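Local coordinates for protein proteasome accessory factor B/C (PafBC) (Paenarthrobacter aurescens, PDB 6SJ9) that probably regulates transcription in the bacterial DNA damage response, combining winged helix-turn-helix and WYL domains in one chain, at residues 162-167 / 215-220. Sequence-based numbering, arbitrary orientation.
Sequences PIRFGY and AISVLT
Arg-164 and Ser-217 form an antiparallel hydrogen-bonded pair, with Arg-164 N giving to Ser-217 O at 3.0 Å and Ser-217 N returning a bond to Arg-164 O at 3.0 Å. The same carbonyl takes a second donor: Ser-217 OG, set between its backbone N and carbonyl carbon (chi1 71°), reaches Arg-164 O at 3.3 Å from above the carbonyl plane. Beyond this pair, Leu-219 N binds Pro-162 O at 2.9 Å, and Leu-219 itself is the centre of an inverse gamma turn. Beside the serine hydroxyl, Arg-164 CG passes 3.4 Å from Ser-217 OG; the chain then bends at chi3 (-37°), and Leu-219 CD1 lies 3.6 Å above one guanidinium face, offset toward the rim, while Leu-219 CD2 is 3.5 Å from Arg-164 NH1. Glu-179, on strand 175-188, anchors this group through a salt bridge to NH2. An alanine in place of Arg-164 would probably leave Glu-179 without this charged mate and Leu-219 CD1 without the guanidinium beneath it. On the other sheet face, Ile-163 CB meets Ile-216 CG2 at 3.8 Å, and helix 147-159 packs on both isoleucines through Ala-156 and Val-153. Short strand 217-218 thus pairs with strand 163-168 across from strand 175-188, an antiparallel pairing consistent with the strongly bent, Sm-like sheet of a WYL domain.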
ATOM      1  N   PRO A 162     -15.622 -26.128 -11.409  1.00 38.74           N
ATOM      2  CA  PRO A 162     -16.225 -25.915 -10.088  1.00 38.39           C
ATOM      3  C   PRO A 162     -15.139 -26.061  -9.013  1.00 41.74           C
ATOM      4  O   PRO A 162     -14.026 -26.552  -9.282  1.00 40.36           O
ATOM      5  CB  PRO A 162     -17.310 -27.004  -9.997  1.00 37.15           C
ATOM      6  CG  PRO A 162     -16.869 -28.062 -10.972  1.00 40.12           C
ATOM      7  CD  PRO A 162     -15.897 -27.468 -11.998  1.00 36.76           C
ATOM      8  N   ILE A 163     -15.456 -25.610  -7.794  1.00 39.32           N
ATOM      9  CA  ILE A 163     -14.512 -25.628  -6.680  1.00 39.88           C
ATOM     10  C   ILE A 163     -15.185 -26.208  -5.437  1.00 43.32           C
ATOM     11  O   ILE A 163     -16.409 -26.347  -5.356  1.00 43.69           O
ATOM     12  CB  ILE A 163     -13.958 -24.215  -6.317  1.00 39.17           C
ATOM     13  CG1 ILE A 163     -15.092 -23.307  -5.862  1.00 36.67           C
ATOM     14  CG2 ILE A 163     -13.272 -23.598  -7.515  1.00 35.95           C
ATOM     15  CD1 ILE A 163     -14.637 -21.859  -5.504  1.00 40.09           C
ATOM     16  N   ARG A 164     -14.350 -26.544  -4.457  1.00 44.35           N
ATOM     17  CA  ARG A 164     -14.814 -26.945  -3.135  1.00 47.12           C
ATOM     18  C   ARG A 164     -13.905 -26.331  -2.074  1.00 50.52           C
ATOM     19  O   ARG A 164     -12.710 -26.105  -2.299  1.00 54.88           O
ATOM     20  CB  ARG A 164     -14.920 -28.480  -3.043  1.00 49.08           C
ATOM     21  CG  ARG A 164     -14.048 -29.220  -2.044  1.00 50.79           C
ATOM     22  CD  ARG A 164     -13.814 -30.655  -2.522  1.00 50.39           C
ATOM     23  NE  ARG A 164     -15.026 -31.168  -3.149  1.00 54.24           N
ATOM     24  CZ  ARG A 164     -15.065 -32.132  -4.081  1.00 53.63           C
ATOM     25  NH1 ARG A 164     -13.947 -32.721  -4.531  1.00 47.71           N
ATOM     26  NH2 ARG A 164     -16.244 -32.485  -4.610  1.00 54.88           N
ATOM     27  N   PHE A 165     -14.488 -26.026  -0.919  1.00 53.71           N
ATOM     28  CA  PHE A 165     -13.738 -25.392   0.166  1.00 52.51           C
ATOM     29  C   PHE A 165     -14.517 -25.517   1.462  1.00 53.63           C
ATOM     30  O   PHE A 165     -15.752 -25.685   1.464  1.00 52.66           O
ATOM     31  CB  PHE A 165     -13.439 -23.903  -0.049  1.00 51.29           C
ATOM     32  CG  PHE A 165     -14.649 -23.097  -0.380  1.00 51.94           C
ATOM     33  CD1 PHE A 165     -15.396 -22.476   0.634  1.00 52.38           C
ATOM     34  CD2 PHE A 165     -15.094 -23.012  -1.703  1.00 43.88           C
ATOM     35  CE1 PHE A 165     -16.556 -21.758   0.296  1.00 50.37           C
ATOM     36  CE2 PHE A 165     -16.225 -22.285  -2.028  1.00 43.27           C
ATOM     37  CZ  PHE A 165     -16.975 -21.683  -1.046  1.00 42.15           C
ATOM     38  N   GLY A 166     -13.762 -25.483   2.562  1.00 54.33           N
ATOM     39  CA  GLY A 166     -14.379 -25.433   3.874  1.00 53.11           C
ATOM     40  C   GLY A 166     -14.948 -24.053   4.157  1.00 53.77           C
ATOM     41  O   GLY A 166     -14.315 -23.033   3.902  1.00 54.64           O
ATOM     42  N   TYR A 167     -16.161 -24.021   4.694  1.00 56.46           N
ATOM     43  CA  TYR A 167     -16.826 -22.754   4.951  1.00 57.10           C
ATOM     44  C   TYR A 167     -17.479 -22.767   6.323  1.00 64.69           C
ATOM     45  O   TYR A 167     -18.290 -23.650   6.616  1.00 67.62           O
ATOM     46  CB  TYR A 167     -17.879 -22.420   3.902  1.00 50.68           C
ATOM     47  CG  TYR A 167     -18.244 -20.978   4.014  1.00 48.24           C
ATOM     48  CD1 TYR A 167     -17.310 -20.012   3.693  1.00 47.18           C
ATOM     49  CD2 TYR A 167     -19.501 -20.580   4.424  1.00 52.83           C
ATOM     50  CE1 TYR A 167     -17.599 -18.681   3.767  1.00 50.05           C
ATOM     51  CE2 TYR A 167     -19.813 -19.215   4.531  1.00 53.03           C
ATOM     52  CZ  TYR A 167     -18.848 -18.279   4.205  1.00 51.00           C
ATOM     53  OH  TYR A 167     -19.096 -16.939   4.282  1.00 49.39           O
ATOM     54  N   ALA A 215      -7.733 -23.766   1.966  1.00 67.70           N
ATOM     55  CA  ALA A 215      -7.483 -23.326   0.615  1.00 63.86           C
ATOM     56  C   ALA A 215      -8.579 -23.881  -0.296  1.00 57.04           C
ATOM     57  O   ALA A 215      -9.326 -24.800   0.049  1.00 53.92           O
ATOM     58  CB  ALA A 215      -6.087 -23.756   0.145  1.00 63.77           C
ATOM     59  N   ILE A 216      -8.714 -23.256  -1.443  1.00 55.21           N
ATOM     60  CA  ILE A 216      -9.724 -23.662  -2.402  1.00 51.78           C
ATOM     61  C   ILE A 216      -9.159 -24.803  -3.228  1.00 50.64           C
ATOM     62  O   ILE A 216      -8.086 -24.676  -3.814  1.00 50.91           O
ATOM     63  CB  ILE A 216     -10.096 -22.453  -3.270  1.00 51.58           C
ATOM     64  CG1 ILE A 216     -10.748 -21.399  -2.343  1.00 52.72           C
ATOM     65  CG2 ILE A 216     -10.901 -22.864  -4.491  1.00 50.22           C
ATOM     66  CD1 ILE A 216     -11.012 -20.128  -2.966  1.00 54.52           C
ATOM     67  N   SER A 217      -9.880 -25.910  -3.300  1.00 51.78           N
ATOM     68  CA  SER A 217      -9.514 -26.956  -4.250  1.00 51.02           C
ATOM     69  C   SER A 217     -10.307 -26.778  -5.564  1.00 48.21           C
ATOM     70  O   SER A 217     -11.556 -26.813  -5.571  1.00 45.54           O
ATOM     71  CB  SER A 217      -9.676 -28.329  -3.607  1.00 53.16           C
ATOM     72  OG  SER A 217     -11.017 -28.682  -3.415  1.00 61.57           O
ATOM     73  N   VAL A 218      -9.572 -26.512  -6.647  1.00 42.37           N
ATOM     74  CA  VAL A 218     -10.126 -26.371  -7.985  1.00 41.99           C
ATOM     75  C   VAL A 218     -10.334 -27.760  -8.594  1.00 44.77           C
ATOM     76  O   VAL A 218      -9.364 -28.484  -8.829  1.00 41.63           O
ATOM     77  CB  VAL A 218      -9.190 -25.538  -8.848  1.00 36.42           C
ATOM     78  CG1 VAL A 218      -9.822 -25.262 -10.231  1.00 38.00           C
ATOM     79  CG2 VAL A 218      -8.913 -24.186  -8.179  1.00 39.76           C
ATOM     80  N   LEU A 219     -11.594 -28.110  -8.930  1.00 39.41           N
ATOM     81  CA  LEU A 219     -11.883 -29.456  -9.476  1.00 46.76           C
ATOM     82  C   LEU A 219     -11.666 -29.460 -10.993  1.00 52.81           C
ATOM     83  O   LEU A 219     -12.606 -29.355 -11.806  1.00 40.45           O
ATOM     84  CB  LEU A 219     -13.302 -29.870  -9.128  1.00 41.77           C
ATOM     85  CG  LEU A 219     -13.583 -29.687  -7.631  1.00 46.30           C
ATOM     86  CD1 LEU A 219     -14.978 -30.251  -7.321  1.00 43.73           C
ATOM     87  CD2 LEU A 219     -12.466 -30.439  -6.791  1.00 42.64           C
ATOM     88  N   THR A 220     -10.398 -29.643 -11.368  1.00 39.81           N
ATOM     89  CA  THR A 220      -9.916 -29.601 -12.749  1.00 49.61           C
ATOM     90  C   THR A 220     -10.398 -30.802 -13.565  1.00 40.72           C
ATOM     91  O   THR A 220     -10.042 -30.873 -14.739  1.00 40.70           O
ATOM     92  CB  THR A 220      -8.366 -29.521 -12.831  1.00 39.00           C
ATOM     93  OG1 THR A 220      -7.812 -30.658 -12.189  1.00 41.02           O
ATOM     94  CG2 THR A 220      -7.810 -28.235 -12.176  1.00 45.45           C
TER